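Uncharacterized protein SAV2460 (Streptomyces avermitilis, PDB 2QNG) is of unknown function but binds two calcium ions through a TerD domain, consistent with its membership of the CAPAB/TerDEXZ family. Local coordinates at residues T49-V54 / V116-Q121; V37-S42 / W96-T101; L102-L107 / G163-D168. All coordinates share one frame; numbering follows the deposited sequence. Where two conformers were deposited one is given.

Interaction 1: T49-V54 / V116-Q121; sequences TDLDIV and VGVVIQ. With CA (calcium ion), chain C.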
ATOM      1  N   THR A  49     -15.925   7.134  -3.205  1.00 11.19           N
ATOM      2  CA  THR A  49     -14.534   7.208  -2.790  1.00 10.45           C
ATOM      3  C   THR A  49     -13.987   5.775  -2.782  1.00  9.25           C
ATOM      4  O   THR A  49     -14.529   4.908  -2.058  1.00  9.74           O
ATOM      5  CB  THR A  49     -14.407   7.776  -1.376  1.00 10.77           C
ATOM      6  OG1 THR A  49     -14.920   9.107  -1.344  1.00 11.06           O
ATOM      7  CG2 THR A  49     -12.973   7.795  -0.935  1.00 10.20           C
ATOM      8  N   ASP A  50     -12.917   5.520  -3.548  1.00  9.87           N
ATOM      9  CA  ASP A  50     -12.370   4.170  -3.682  1.00  9.68           C
ATOM     10  C   ASP A  50     -10.867   4.273  -3.498  1.00  9.38           C
ATOM     11  O   ASP A  50     -10.184   4.869  -4.324  1.00 10.36           O
ATOM     12  CB  ASP A  50     -12.716   3.645  -5.089  1.00 10.48           C
ATOM     13  CG  ASP A  50     -12.226   2.220  -5.332  1.00 11.03           C
ATOM     14  OD1 ASP A  50     -11.692   1.573  -4.378  1.00 11.28           O
ATOM     15  OD2 ASP A  50     -12.365   1.756  -6.492  1.00 12.64           O
ATOM     16  N   LEU A  51     -10.374   3.737  -2.388  1.00  8.59           N
ATOM     17  CA  LEU A  51      -8.952   3.607  -2.136  1.00  8.45           C
ATOM     18  C   LEU A  51      -8.546   2.183  -2.457  1.00  8.00           C
ATOM     19  O   LEU A  51      -9.327   1.252  -2.192  1.00  8.88           O
ATOM     20  CB  LEU A  51      -8.600   3.930  -0.663  1.00  9.29           C
ATOM     21  CG  LEU A  51      -8.510   5.427  -0.277  1.00 10.34           C
ATOM     22  CD1 LEU A  51      -9.761   6.261  -0.629  1.00 10.65           C
ATOM     23  CD2 LEU A  51      -8.168   5.566   1.201  1.00  9.54           C
ATOM     24  N   ASP A  52      -7.344   2.016  -3.013  1.00  8.14           N
ATOM     25  CA  ASP A  52      -6.818   0.682  -3.271  1.00  7.56           C
ATOM     26  C   ASP A  52      -5.441   0.545  -2.656  1.00  8.10           C
ATOM     27  O   ASP A  52      -4.599   1.432  -2.804  1.00  9.58           O
ATOM     28  CB  ASP A  52      -6.669   0.433  -4.772  1.00  9.92           C
ATOM     29  CG  ASP A  52      -8.006   0.262  -5.487  1.00  9.65           C
ATOM     30  OD1 ASP A  52      -9.015  -0.088  -4.874  1.00 12.59           O
ATOM     31  OD2 ASP A  52      -8.041   0.440  -6.716  1.00 14.58           O
ATOM     32  N   ILE A  53      -5.193  -0.597  -2.002  1.00  8.33           N
ATOM     33  CA  ILE A  53      -3.848  -0.933  -1.532  1.00  8.69           C
ATOM     34  C   ILE A  53      -3.084  -1.553  -2.707  1.00  8.71           C
ATOM     35  O   ILE A  53      -3.629  -2.376  -3.463  1.00  9.85           O
ATOM     36  CB  ILE A  53      -3.898  -1.936  -0.373  1.00  8.77           C
ATOM     37  CG1 ILE A  53      -4.713  -1.370   0.793  1.00  9.42           C
ATOM     38  CG2 ILE A  53      -2.487  -2.275   0.063  1.00  9.61           C
ATOM     39  CD1 ILE A  53      -4.934  -2.377   1.921  1.00 11.66           C
ATOM     40  N   VAL A  54      -1.826  -1.136  -2.838  1.00  9.10           N
ATOM     41  CA  VAL A  54      -0.965  -1.726  -3.865  0.50  9.76           C
ATOM     42  C   VAL A  54       0.403  -2.003  -3.267  1.00  9.87           C
ATOM     43  O   VAL A  54       0.900  -1.259  -2.416  1.00 10.37           O
ATOM     44  CB  VAL A  54      -0.875  -0.850  -5.160  0.50 11.05           C
ATOM     45  CG1 VAL A  54      -0.420   0.516  -4.819  0.50 11.63           C
ATOM     46  CG2 VAL A  54       0.062  -1.485  -6.193  0.50 11.45           C
ATOM     47  N   VAL A 116       4.824  -0.601  -0.122  1.00 10.12           N
ATOM     48  CA  VAL A 116       3.372  -0.618  -0.075  1.00 10.16           C
ATOM     49  C   VAL A 116       2.816   0.794  -0.202  1.00 10.13           C
ATOM     50  O   VAL A 116       3.467   1.756   0.196  1.00 10.39           O
ATOM     51  CB  VAL A 116       2.838  -1.290   1.221  1.00 11.20           C
ATOM     52  CG1 VAL A 116       3.082  -2.765   1.169  1.00 12.62           C
ATOM     53  CG2 VAL A 116       3.491  -0.714   2.468  1.00 13.63           C
ATOM     54  N   GLY A 117       1.632   0.906  -0.786  1.00  9.42           N
ATOM     55  CA  GLY A 117       1.027   2.221  -1.002  1.00  9.34           C
ATOM     56  C   GLY A 117      -0.468   2.150  -1.066  1.00  8.17           C
ATOM     57  O   GLY A 117      -1.059   1.057  -1.080  1.00  8.72           O
ATOM     58  N   VAL A 118      -1.072   3.342  -1.118  1.00  8.58           N
ATOM     59  CA  VAL A 118      -2.507   3.482  -1.179  1.00  8.75           C
ATOM     60  C   VAL A 118      -2.786   4.514  -2.261  1.00  9.38           C
ATOM     61  O   VAL A 118      -2.236   5.625  -2.213  1.00 10.04           O
ATOM     62  CB  VAL A 118      -3.095   3.951   0.171  1.00  9.71           C
ATOM     63  CG1 VAL A 118      -4.599   4.201   0.079  1.00 10.72           C
ATOM     64  CG2 VAL A 118      -2.777   2.936   1.276  1.00 10.87           C
ATOM     65  N   VAL A 119      -3.625   4.141  -3.234  1.00  9.01           N
ATOM     66  CA  VAL A 119      -4.060   5.082  -4.258  1.00  9.31           C
ATOM     67  C   VAL A 119      -5.520   5.435  -4.074  1.00  8.89           C
ATOM     68  O   VAL A 119      -6.310   4.581  -3.656  1.00  9.69           O
ATOM     69  CB  VAL A 119      -3.848   4.510  -5.682  1.00 10.30           C
ATOM     70  CG1 VAL A 119      -2.398   4.188  -5.907  1.00 12.99           C
ATOM     71  CG2 VAL A 119      -4.710   3.254  -5.944  1.00 12.26           C
ATOM     72  N   ILE A 120      -5.878   6.666  -4.429  1.00  8.59           N
ATOM     73  CA  ILE A 120      -7.262   7.056  -4.501  1.00  8.78           C
ATOM     74  C   ILE A 120      -7.637   7.018  -5.969  1.00  9.12           C
ATOM     75  O   ILE A 120      -6.973   7.642  -6.806  1.00 10.40           O
ATOM     76  CB  ILE A 120      -7.473   8.472  -3.984  1.00  8.49           C
ATOM     77  CG1 ILE A 120      -6.973   8.615  -2.544  1.00  8.94           C
ATOM     78  CG2 ILE A 120      -8.965   8.865  -4.122  1.00 10.51           C
ATOM     79  CD1 ILE A 120      -6.814  10.044  -2.108  1.00  9.28           C
ATOM     80  N   GLN A 121      -8.676   6.258  -6.306  1.00  9.93           N
ATOM     81  CA  GLN A 121      -9.126   6.231  -7.705  1.00 10.49           C
ATOM     82  C   GLN A 121      -9.593   7.624  -8.125  1.00 11.15           C
ATOM     83  O   GLN A 121     -10.261   8.321  -7.357  1.00 12.20           O
ATOM     84  CB  GLN A 121     -10.267   5.233  -7.894  1.00 10.38           C
ATOM     85  CG  GLN A 121      -9.787   3.775  -7.792  1.00 12.10           C
ATOM     86  CD  GLN A 121      -8.932   3.336  -8.987  1.00 13.20           C
ATOM     87  OE1 GLN A 121      -9.030   3.905 -10.080  1.00 14.77           O
ATOM     88  NE2 GLN A 121      -8.074   2.355  -8.770  1.00 13.66           N
TER
HETATM   89 CA    CA C 202     -10.660  -0.231  -3.369  1.00 10.15          CA
HETATM   90  O   HOH W   1     -12.171   7.628  -5.356  1.00 14.00           O
HETATM   91  O   HOH W   2     -11.168  -2.040  -4.758  1.00 15.50           O

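Interaction 2: V37-S42 / W96-T101; sequences VKWDPS and WDEVMT. With CA (calcium ion), chain B; CA (calcium ion), chain C.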
ATOM      1  N   VAL A  37      -6.608  -0.677   5.503  1.00  7.98           N
ATOM      2  CA  VAL A  37      -6.980   0.708   5.191  1.00  8.36           C
ATOM      3  C   VAL A  37      -8.484   0.835   5.371  1.00  8.44           C
ATOM      4  O   VAL A  37      -9.234  -0.084   5.030  1.00  7.87           O
ATOM      5  CB  VAL A  37      -6.523   1.069   3.757  1.00  8.56           C
ATOM      6  CG1 VAL A  37      -6.951   2.488   3.362  1.00  9.68           C
ATOM      7  CG2 VAL A  37      -5.014   0.945   3.681  1.00 10.87           C
ATOM      8  N   LYS A  38      -8.903   1.976   5.918  1.00  8.30           N
ATOM      9  CA  LYS A  38     -10.320   2.265   6.129  0.50  8.53           C
ATOM     10  C   LYS A  38     -10.635   3.683   5.688  1.00  8.23           C
ATOM     11  O   LYS A  38      -9.752   4.553   5.668  1.00  8.89           O
ATOM     12  CB  LYS A  38     -10.714   2.092   7.606  0.50  9.75           C
ATOM     13  CG  LYS A  38     -10.304   3.270   8.502  0.50 11.36           C
ATOM     14  CD  LYS A  38     -10.188   2.881   9.974  0.50 15.20           C
ATOM     15  CE  LYS A  38     -11.523   2.800  10.669  0.50 17.30           C
ATOM     16  NZ  LYS A  38     -11.476   1.843  11.829  0.50 18.51           N
ATOM     17  N   TRP A  39     -11.893   3.905   5.334  1.00  7.43           N
ATOM     18  CA  TRP A  39     -12.411   5.234   5.054  1.00  8.50           C
ATOM     19  C   TRP A  39     -13.924   5.175   5.124  1.00  8.27           C
ATOM     20  O   TRP A  39     -14.526   4.090   5.203  1.00  8.61           O
ATOM     21  CB  TRP A  39     -11.924   5.783   3.697  1.00  8.57           C
ATOM     22  CG  TRP A  39     -12.408   5.050   2.499  1.00  7.50           C
ATOM     23  CD1 TRP A  39     -13.424   5.439   1.664  1.00  8.64           C
ATOM     24  CD2 TRP A  39     -11.922   3.792   1.976  1.00  7.06           C
ATOM     25  NE1 TRP A  39     -13.581   4.524   0.638  1.00  9.98           N
ATOM     26  CE2 TRP A  39     -12.659   3.513   0.803  1.00  8.28           C
ATOM     27  CE3 TRP A  39     -10.893   2.920   2.340  1.00  7.92           C
ATOM     28  CZ2 TRP A  39     -12.437   2.372   0.031  1.00  9.19           C
ATOM     29  CZ3 TRP A  39     -10.669   1.779   1.570  1.00  9.10           C
ATOM     30  CH2 TRP A  39     -11.443   1.508   0.430  1.00  8.04           C
ATOM     31  N   ASP A  40     -14.541   6.350   5.116  1.00  9.29           N
ATOM     32  CA  ASP A  40     -15.993   6.471   5.107  1.00  9.64           C
ATOM     33  C   ASP A  40     -16.448   6.862   3.700  1.00  9.85           C
ATOM     34  O   ASP A  40     -15.706   7.506   2.954  1.00 10.36           O
ATOM     35  CB  ASP A  40     -16.432   7.529   6.115  1.00 10.65           C
ATOM     36  CG  ASP A  40     -16.202   7.109   7.567  1.00 11.65           C
ATOM     37  OD1 ASP A  40     -16.036   5.889   7.842  1.00 12.92           O
ATOM     38  OD2 ASP A  40     -16.193   8.003   8.451  1.00 15.77           O
ATOM     39  N   PRO A  41     -17.660   6.448   3.308  1.00 10.03           N
ATOM     40  CA  PRO A  41     -18.103   6.720   1.937  1.00 11.35           C
ATOM     41  C   PRO A  41     -18.344   8.194   1.636  1.00 12.46           C
ATOM     42  O   PRO A  41     -18.579   8.991   2.553  1.00 13.51           O
ATOM     43  CB  PRO A  41     -19.431   5.951   1.817  1.00 12.17           C
ATOM     44  CG  PRO A  41     -19.759   5.461   3.128  1.00 12.20           C
ATOM     45  CD  PRO A  41     -18.619   5.637   4.069  1.00  9.77           C
ATOM     46  N   SER A  42     -18.309   8.511   0.344  1.00 12.35           N
ATOM     47  CA  SER A  42     -18.772   9.805  -0.132  1.00 13.56           C
ATOM     48  C   SER A  42     -20.238   9.978   0.208  1.00 15.44           C
ATOM     49  O   SER A  42     -20.966   8.998   0.290  1.00 15.65           O
ATOM     50  CB  SER A  42     -18.724   9.852  -1.656  1.00 14.18           C
ATOM     51  OG  SER A  42     -17.408   9.746  -2.127  1.00 14.62           O
ATOM     52  N   TRP A  96     -12.112  -2.237   8.991  1.00  8.44           N
ATOM     53  CA  TRP A  96     -11.146  -2.158   7.891  1.00  8.30           C
ATOM     54  C   TRP A  96     -11.811  -2.511   6.566  1.00  8.21           C
ATOM     55  O   TRP A  96     -12.480  -3.534   6.458  1.00 10.18           O
ATOM     56  CB  TRP A  96      -9.951  -3.061   8.205  1.00  8.95           C
ATOM     57  CG  TRP A  96      -9.261  -2.594   9.456  1.00  9.25           C
ATOM     58  CD1 TRP A  96      -9.323  -3.175  10.691  1.00 11.52           C
ATOM     59  CD2 TRP A  96      -8.514  -1.373   9.623  1.00  9.08           C
ATOM     60  NE1 TRP A  96      -8.625  -2.414  11.593  1.00 12.35           N
ATOM     61  CE2 TRP A  96      -8.134  -1.294  10.978  1.00  9.79           C
ATOM     62  CE3 TRP A  96      -8.119  -0.358   8.757  1.00  9.21           C
ATOM     63  CZ2 TRP A  96      -7.356  -0.234  11.478  1.00 10.71           C
ATOM     64  CZ3 TRP A  96      -7.368   0.703   9.251  1.00 10.83           C
ATOM     65  CH2 TRP A  96      -6.998   0.754  10.600  1.00 11.15           C
ATOM     66  N   ASP A  97     -11.667  -1.630   5.575  1.00  8.29           N
ATOM     67  CA  ASP A  97     -12.324  -1.823   4.283  1.00  8.01           C
ATOM     68  C   ASP A  97     -11.489  -2.619   3.293  1.00  8.50           C
ATOM     69  O   ASP A  97     -12.039  -3.344   2.462  1.00  9.73           O
ATOM     70  CB  ASP A  97     -12.682  -0.471   3.657  1.00  8.02           C
ATOM     71  CG  ASP A  97     -13.655   0.306   4.504  1.00  6.89           C
ATOM     72  OD1 ASP A  97     -14.815  -0.149   4.679  1.00  8.64           O
ATOM     73  OD2 ASP A  97     -13.293   1.381   4.999  1.00  8.74           O
ATOM     74  N   GLU A  98     -10.167  -2.505   3.385  0.50  8.43           N
ATOM     75  CA  GLU A  98      -9.305  -3.220   2.453  0.50  8.97           C
ATOM     76  C   GLU A  98      -8.060  -3.642   3.213  0.50  8.47           C
ATOM     77  O   GLU A  98      -7.502  -2.871   3.992  0.50  8.28           O
ATOM     78  CB  GLU A  98      -9.010  -2.307   1.256  0.50 10.21           C
ATOM     79  CG  GLU A  98      -8.251  -2.936   0.091  0.50 10.35           C
ATOM     80  CD  GLU A  98      -8.522  -2.225  -1.244  0.50  9.53           C
ATOM     81  OE1 GLU A  98      -9.672  -1.797  -1.519  0.50 10.26           O
ATOM     82  OE2 GLU A  98      -7.578  -2.120  -2.047  0.50  9.82           O
ATOM     83  N   VAL A  99      -7.666  -4.902   3.022  1.00  8.53           N
ATOM     84  CA  VAL A  99      -6.603  -5.513   3.805  1.00  8.80           C
ATOM     85  C   VAL A  99      -5.720  -6.304   2.862  1.00  8.25           C
ATOM     86  O   VAL A  99      -6.227  -7.037   2.021  1.00  8.62           O
ATOM     87  CB  VAL A  99      -7.168  -6.458   4.904  1.00 10.10           C
ATOM     88  CG1 VAL A  99      -6.041  -7.042   5.743  1.00 11.33           C
ATOM     89  CG2 VAL A  99      -8.198  -5.727   5.797  1.00 10.77           C
HETATM   90  N   MSE A 100      -4.408  -6.139   3.020  1.00  8.05           N
HETATM   91  CA  MSE A 100      -3.441  -6.928   2.243  0.50  8.45           C
HETATM   92  C   MSE A 100      -2.448  -7.601   3.160  1.00  8.00           C
HETATM   93  O   MSE A 100      -2.043  -7.043   4.167  1.00  8.58           O
HETATM   94  CB  MSE A 100      -2.690  -6.047   1.250  0.50  8.32           C
HETATM   95  CG  MSE A 100      -1.632  -6.798   0.454  0.50  8.13           C
HETATM   96 SE   MSE A 100      -0.706  -5.655  -0.833  0.50 14.19          SE
HETATM   97  CE  MSE A 100      -2.143  -5.355  -2.159  0.50  9.22           C
ATOM     98  N   THR A 101      -2.084  -8.824   2.797  1.00  7.60           N
ATOM     99  CA  THR A 101      -1.097  -9.599   3.538  1.00  7.50           C
ATOM    100  C   THR A 101       0.185  -9.761   2.717  1.00  6.90           C
ATOM    101  O   THR A 101       0.118 -10.049   1.518  1.00  7.81           O
ATOM    102  CB  THR A 101      -1.676 -10.972   3.843  1.00  8.36           C
ATOM    103  OG1 THR A 101      -2.853 -10.806   4.650  1.00 11.16           O
ATOM    104  CG2 THR A 101      -0.690 -11.860   4.611  1.00  9.99           C
TER
HETATM  105 CA    CA B 201     -15.489   2.027   5.823  1.00  7.76          CA
HETATM  106 CA    CA C 202     -10.660  -0.231  -3.369  1.00 10.15          CA
HETATM  107  O   HOH W   3     -16.986   3.510   6.946  1.00  9.12           O
HETATM  108  O   HOH W   4     -14.378   2.040   7.895  1.00  9.14           O
HETATM  109  O   HOH W   2     -11.168  -2.040  -4.758  1.00 15.50           O

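Interaction 3: L102-L107 / G163-D168; sequences LELNRL and GEFVRD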
ATOM      1  N   LEU A 102       1.337  -9.545   3.373  1.00  7.67           N
ATOM      2  CA  LEU A 102       2.628  -9.727   2.725  1.00  8.22           C
ATOM      3  C   LEU A 102       3.435 -10.739   3.514  1.00  8.05           C
ATOM      4  O   LEU A 102       3.880 -10.452   4.612  1.00  7.72           O
ATOM      5  CB  LEU A 102       3.372  -8.389   2.642  1.00  8.73           C
ATOM      6  CG  LEU A 102       2.535  -7.291   1.935  1.00 10.60           C
ATOM      7  CD1 LEU A 102       1.800  -6.384   2.920  1.00 12.02           C
ATOM      8  CD2 LEU A 102       3.438  -6.467   1.062  1.00 12.08           C
ATOM      9  N   GLU A 103       3.565 -11.942   2.964  1.00  8.28           N
ATOM     10  CA  GLU A 103       4.333 -13.013   3.601  1.00  9.01           C
ATOM     11  C   GLU A 103       5.792 -12.835   3.226  1.00  8.54           C
ATOM     12  O   GLU A 103       6.363 -13.605   2.418  1.00  9.79           O
ATOM     13  CB  GLU A 103       3.759 -14.403   3.242  1.00  9.09           C
ATOM     14  CG  GLU A 103       2.378 -14.551   3.919  1.00 10.90           C
ATOM     15  CD  GLU A 103       1.577 -15.822   3.640  1.00 12.99           C
ATOM     16  OE1 GLU A 103       2.001 -16.627   2.861  1.00 17.71           O
ATOM     17  OE2 GLU A 103       0.483 -15.961   4.219  1.00 16.98           O
ATOM     18  N   LEU A 104       6.411 -11.825   3.831  1.00  8.38           N
ATOM     19  CA  LEU A 104       7.753 -11.423   3.424  1.00  8.64           C
ATOM     20  C   LEU A 104       8.774 -12.542   3.592  1.00  9.01           C
ATOM     21  O   LEU A 104       9.691 -12.708   2.770  1.00  9.71           O
ATOM     22  CB  LEU A 104       8.207 -10.212   4.241  1.00  9.45           C
ATOM     23  CG  LEU A 104       7.446  -8.887   4.025  1.00 10.18           C
ATOM     24  CD1 LEU A 104       7.987  -7.803   4.904  1.00 12.63           C
ATOM     25  CD2 LEU A 104       7.476  -8.445   2.569  1.00 12.76           C
ATOM     26  N   ASN A 105       8.627 -13.329   4.661  1.00  8.97           N
ATOM     27  CA  ASN A 105       9.548 -14.460   4.885  1.00  9.80           C
ATOM     28  C   ASN A 105       9.617 -15.401   3.684  1.00  9.75           C
ATOM     29  O   ASN A 105      10.669 -16.001   3.420  1.00 11.21           O
ATOM     30  CB  ASN A 105       9.093 -15.231   6.139  1.00 10.73           C
ATOM     31  CG  ASN A 105       9.975 -16.408   6.455  1.00 10.44           C
ATOM     32  OD1 ASN A 105      11.156 -16.248   6.666  1.00 10.60           O
ATOM     33  ND2 ASN A 105       9.385 -17.596   6.513  1.00 11.51           N
ATOM     34  N   ARG A 106       8.469 -15.578   3.014  1.00 10.14           N
ATOM     35  CA  ARG A 106       8.385 -16.508   1.902  1.00 11.63           C
ATOM     36  C   ARG A 106       8.901 -15.967   0.572  1.00 11.83           C
ATOM     37  O   ARG A 106       9.020 -16.753  -0.388  1.00 12.58           O
ATOM     38  CB  ARG A 106       6.947 -16.996   1.711  1.00 12.72           C
ATOM     39  CG  ARG A 106       6.405 -17.828   2.875  1.00 15.09           C
ATOM     40  CD  ARG A 106       4.915 -18.228   2.576  1.00 15.91           C
ATOM     41  NE  ARG A 106       4.777 -18.922   1.282  1.00 20.88           N
ATOM     42  CZ  ARG A 106       3.741 -18.831   0.438  1.00 17.40           C
ATOM     43  NH1 ARG A 106       2.680 -18.054   0.678  1.00 16.62           N
ATOM     44  NH2 ARG A 106       3.773 -19.531  -0.689  1.00 19.65           N
ATOM     45  N   LEU A 107       9.165 -14.659   0.480  1.00 12.27           N
ATOM     46  CA  LEU A 107       9.685 -14.104  -0.778  1.00 13.19           C
ATOM     47  C   LEU A 107      11.052 -14.671  -1.116  1.00 14.59           C
ATOM     48  O   LEU A 107      11.945 -14.740  -0.258  1.00 15.16           O
ATOM     49  CB  LEU A 107       9.807 -12.585  -0.712  1.00 13.39           C
ATOM     50  CG  LEU A 107       8.538 -11.808  -0.958  1.00 14.10           C
ATOM     51  CD1 LEU A 107       8.746 -10.332  -0.647  1.00 14.77           C
ATOM     52  CD2 LEU A 107       8.061 -11.964  -2.407  1.00 12.43           C
ATOM     53  N   GLY A 163       5.021   2.769   3.372  1.00 12.57           N
ATOM     54  CA  GLY A 163       5.972   1.905   4.072  1.00 13.37           C
ATOM     55  C   GLY A 163       6.832   1.154   3.101  1.00 12.99           C
ATOM     56  O   GLY A 163       6.448   0.934   1.959  1.00 12.99           O
ATOM     57  N   GLU A 164       7.994   0.748   3.590  1.00 12.38           N
ATOM     58  CA  GLU A 164       9.037   0.110   2.819  0.50 12.63           C
ATOM     59  C   GLU A 164       9.580  -1.035   3.666  1.00 12.33           C
ATOM     60  O   GLU A 164       9.710  -0.838   4.884  1.00 11.77           O
ATOM     61  CB  GLU A 164      10.148   1.150   2.632  0.50 13.73           C
ATOM     62  CG  GLU A 164      11.223   0.740   1.709  0.50 13.91           C
ATOM     63  CD  GLU A 164      12.358   1.734   1.650  0.50 13.70           C
ATOM     64  OE1 GLU A 164      12.391   2.685   2.459  0.50 17.41           O
ATOM     65  OE2 GLU A 164      13.219   1.525   0.808  0.50 15.57           O
ATOM     66  N   PHE A 165       9.946  -2.158   3.042  1.00 11.27           N
ATOM     67  CA  PHE A 165      10.630  -3.270   3.729  1.00 11.91           C
ATOM     68  C   PHE A 165      11.839  -3.606   2.902  1.00 11.86           C
ATOM     69  O   PHE A 165      11.734  -3.729   1.686  1.00 12.45           O
ATOM     70  CB  PHE A 165       9.707  -4.481   3.826  1.00 11.80           C
ATOM     71  CG  PHE A 165       8.434  -4.182   4.568  1.00 12.92           C
ATOM     72  CD1 PHE A 165       8.371  -4.330   5.957  1.00 12.02           C
ATOM     73  CD2 PHE A 165       7.308  -3.709   3.884  1.00 13.41           C
ATOM     74  CE1 PHE A 165       7.202  -4.033   6.663  1.00 15.60           C
ATOM     75  CE2 PHE A 165       6.137  -3.411   4.597  1.00 14.77           C
ATOM     76  CZ  PHE A 165       6.103  -3.555   5.973  1.00 15.20           C
ATOM     77  N   VAL A 166      12.997  -3.728   3.563  1.00 12.76           N
ATOM     78  CA  VAL A 166      14.265  -4.012   2.884  1.00 14.13           C
ATOM     79  C   VAL A 166      14.924  -5.208   3.570  1.00 14.97           C
ATOM     80  O   VAL A 166      14.934  -5.268   4.806  1.00 15.14           O
ATOM     81  CB  VAL A 166      15.212  -2.787   2.927  1.00 14.51           C
ATOM     82  CG1 VAL A 166      16.525  -3.078   2.208  1.00 18.67           C
ATOM     83  CG2 VAL A 166      14.515  -1.609   2.290  1.00 16.02           C
ATOM     84  N   ARG A 167      15.425  -6.152   2.765  1.00 15.64           N
ATOM     85  CA  ARG A 167      16.055  -7.360   3.294  0.50 17.65           C
ATOM     86  C   ARG A 167      17.556  -7.263   3.099  1.00 18.24           C
ATOM     87  O   ARG A 167      18.024  -6.983   1.986  1.00 18.99           O
ATOM     88  CB  ARG A 167      15.461  -8.588   2.594  0.50 17.90           C
ATOM     89  CG  ARG A 167      16.277  -9.848   2.597  0.50 18.88           C
ATOM     90  CD  ARG A 167      15.687 -10.759   1.555  0.50 20.17           C
ATOM     91  NE  ARG A 167      14.738 -11.710   2.120  0.50 15.66           N
ATOM     92  CZ  ARG A 167      13.833 -12.381   1.413  0.50 18.90           C
ATOM     93  NH1 ARG A 167      13.732 -12.194   0.100  0.50 15.66           N
ATOM     94  NH2 ARG A 167      13.023 -13.238   2.020  0.50 15.38           N
ATOM     95  N   ASP A 168      18.292  -7.484   4.187  1.00 19.74           N
ATOM     96  CA  ASP A 168      19.757  -7.404   4.185  1.00 21.99           C
ATOM     97  C   ASP A 168      20.371  -8.770   3.905  1.00 22.49           C
ATOM     98  O   ASP A 168      19.654  -9.758   3.708  1.00 22.88           O
ATOM     99  CB  ASP A 168      20.254  -6.846   5.525  1.00 22.78           C
ATOM    100  CG  ASP A 168      19.696  -7.600   6.729  1.00 25.16           C
ATOM    101  OD1 ASP A 168      19.662  -8.849   6.694  1.00 25.92           O
ATOM    102  OD2 ASP A 168      19.286  -6.944   7.720  1.00 28.39           O
TER

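Interaction 1: T49-V54 / V116-Q121
Asp52 and Gln121 meet because each has its CG opposite its own carbonyl carbon, and the Gln121 chain then folds back at chi2 (-71°), carrying its amide to the carboxylate. Gln121 NE2 donates to Asp52 OD2 over 2.8 Å; that oxygen lies close to the amide plane, whereas the nitrogen reaches the carboxylate on its anti side, 33° out of plane. The other oxygen, Asp52 OD1, binds the calcium ion at 2.2 Å, so the neutral glutamine acts from the second shell, fixing the rotation of a first-shell ligand. Asp50 puts CG anti to its backbone N (chi1 -178°), and its OD1 binds the same ion at 2.3 Å, beside Leu51 O; short aspartates, with hard carboxylate oxygens, suit a hard cation. Alongside, Gln121 CG packs against Asp50 OD2 at 3.5 Å. The site is built on an antiparallel ladder whose hydrogen-bonded pairs are Asp52–Val119 and Val54–Gly117. On the opposite face, that of Leu51, Ile53, Val118 and Ile120, branched apolar residues pack: Leu51 CD2 touches Val118 CG1 at 4.0 Å and its CD1 touches Ile120 CG1 at 4.1 Å. Ser88, Glu98 and a water complete the calcium site. Leu51 and Ile53 pack on strand 33-40 of the second sheet, Val54 and Val119 lie against Phe189 of helix 186-192, and strand 159-167 bonds to the far edge of strand 111-120.

Interaction 2: V37-S42 / W96-T101
A classic beta bulge joins strands 33-40 and 98-102 beside a calcium site: Asp97 and Glu98 both face Val37, whose O accepts from Asp97 N at 2.9 Å and from Glu98 N at 3.1 Å. The bulge leaves Asp97 pointing toward the partner strand, where its carboxylate grips the metal with both oxygens. Asp97 OD2 also receives Trp39 N over 2.9 Å in a nearly straight bond (165°), and Trp39 O binds the same ion at 2.4 Å, so the backbone of Trp39 holds the ligand through N and the metal through O. With CG between N and the carbonyl carbon (chi1 66°), the indole of Trp39 turns one face to Asp97 CB, while NE1 bonds to Thr49 O. A serine in place of Trp39 would probably leave Thr49 O without this donor and open a gap beside Asp97 CB. The longer, extended Glu98 reaches the second calcium with OE1 in one of its two conformers, and its OE2 accepts from Ile53 N. Gly91, Gly93 and two waters complete the first site. Lys38, also in one of two conformers, runs over a face of Trp96, with NZ 4.6 Å from the centroid of its six-membered ring in a cation-pi contact.

Interaction 3: L102-L107 / G163-D168
Leu104 and Phe165 cross at about a right angle, the leucine coming down over one face of the ring. Its CD1 does the touching, 3.6 Å from Phe165 CD1 and 4.0 Å from the ring centroid, a CH-pi contact displaced toward the CB side of the ring. In Phe165 a chi1 of -59°, with CG opposite the carbonyl carbon, carries the ring toward the loop and a chi2 of -88° turns its face to Leu104; a flat ring and a branched leucine suit a buried join between a 3-10 turn and a strand. Further along the strand, Arg167 approaches differently. In one of its two conformers its long chain, bent at chi3, brings the guanidinium end-on to Leu107 O, which lies near the guanidinium plane and takes NH2 at 2.9 Å and NH1 at 3.1 Å. Both donors come from the same side of that carbonyl, NH1 well above its plane, and NH1 also bonds to Tyr111 O, so an arginine can serve two backbone carbonyls at once. Leu104 and Leu107 also pack on Val114 of strand 111-120, while Phe165 meets Phe175 and Trp173 of strand 173-182 and reaches Val33 of strand 33-40.

How the interactions relate
Interaction 1 pairs neighbouring strands in one antiparallel sheet and interaction 2 in the other, and they meet at a shared calcium ion that Glu98 reaches from the opposite sheet. A probable hydrogen bond between the hydroxyls of Thr49 and Ser42 adds to this join. Both are largely buried, and both add calcium-binding carboxylates and carbonyls to ordinary sheet pairing. Interaction 3, about 20 Å from interaction 1 between centres and away from the calcium sites, instead joins a loop to a strand through apolar contact inside and arginine–carbonyl bonds nearer the surface. Val116 links interactions 1 and 3, bonding to Gly163 and packing on Leu102, while 102-107 directly continues 96-101.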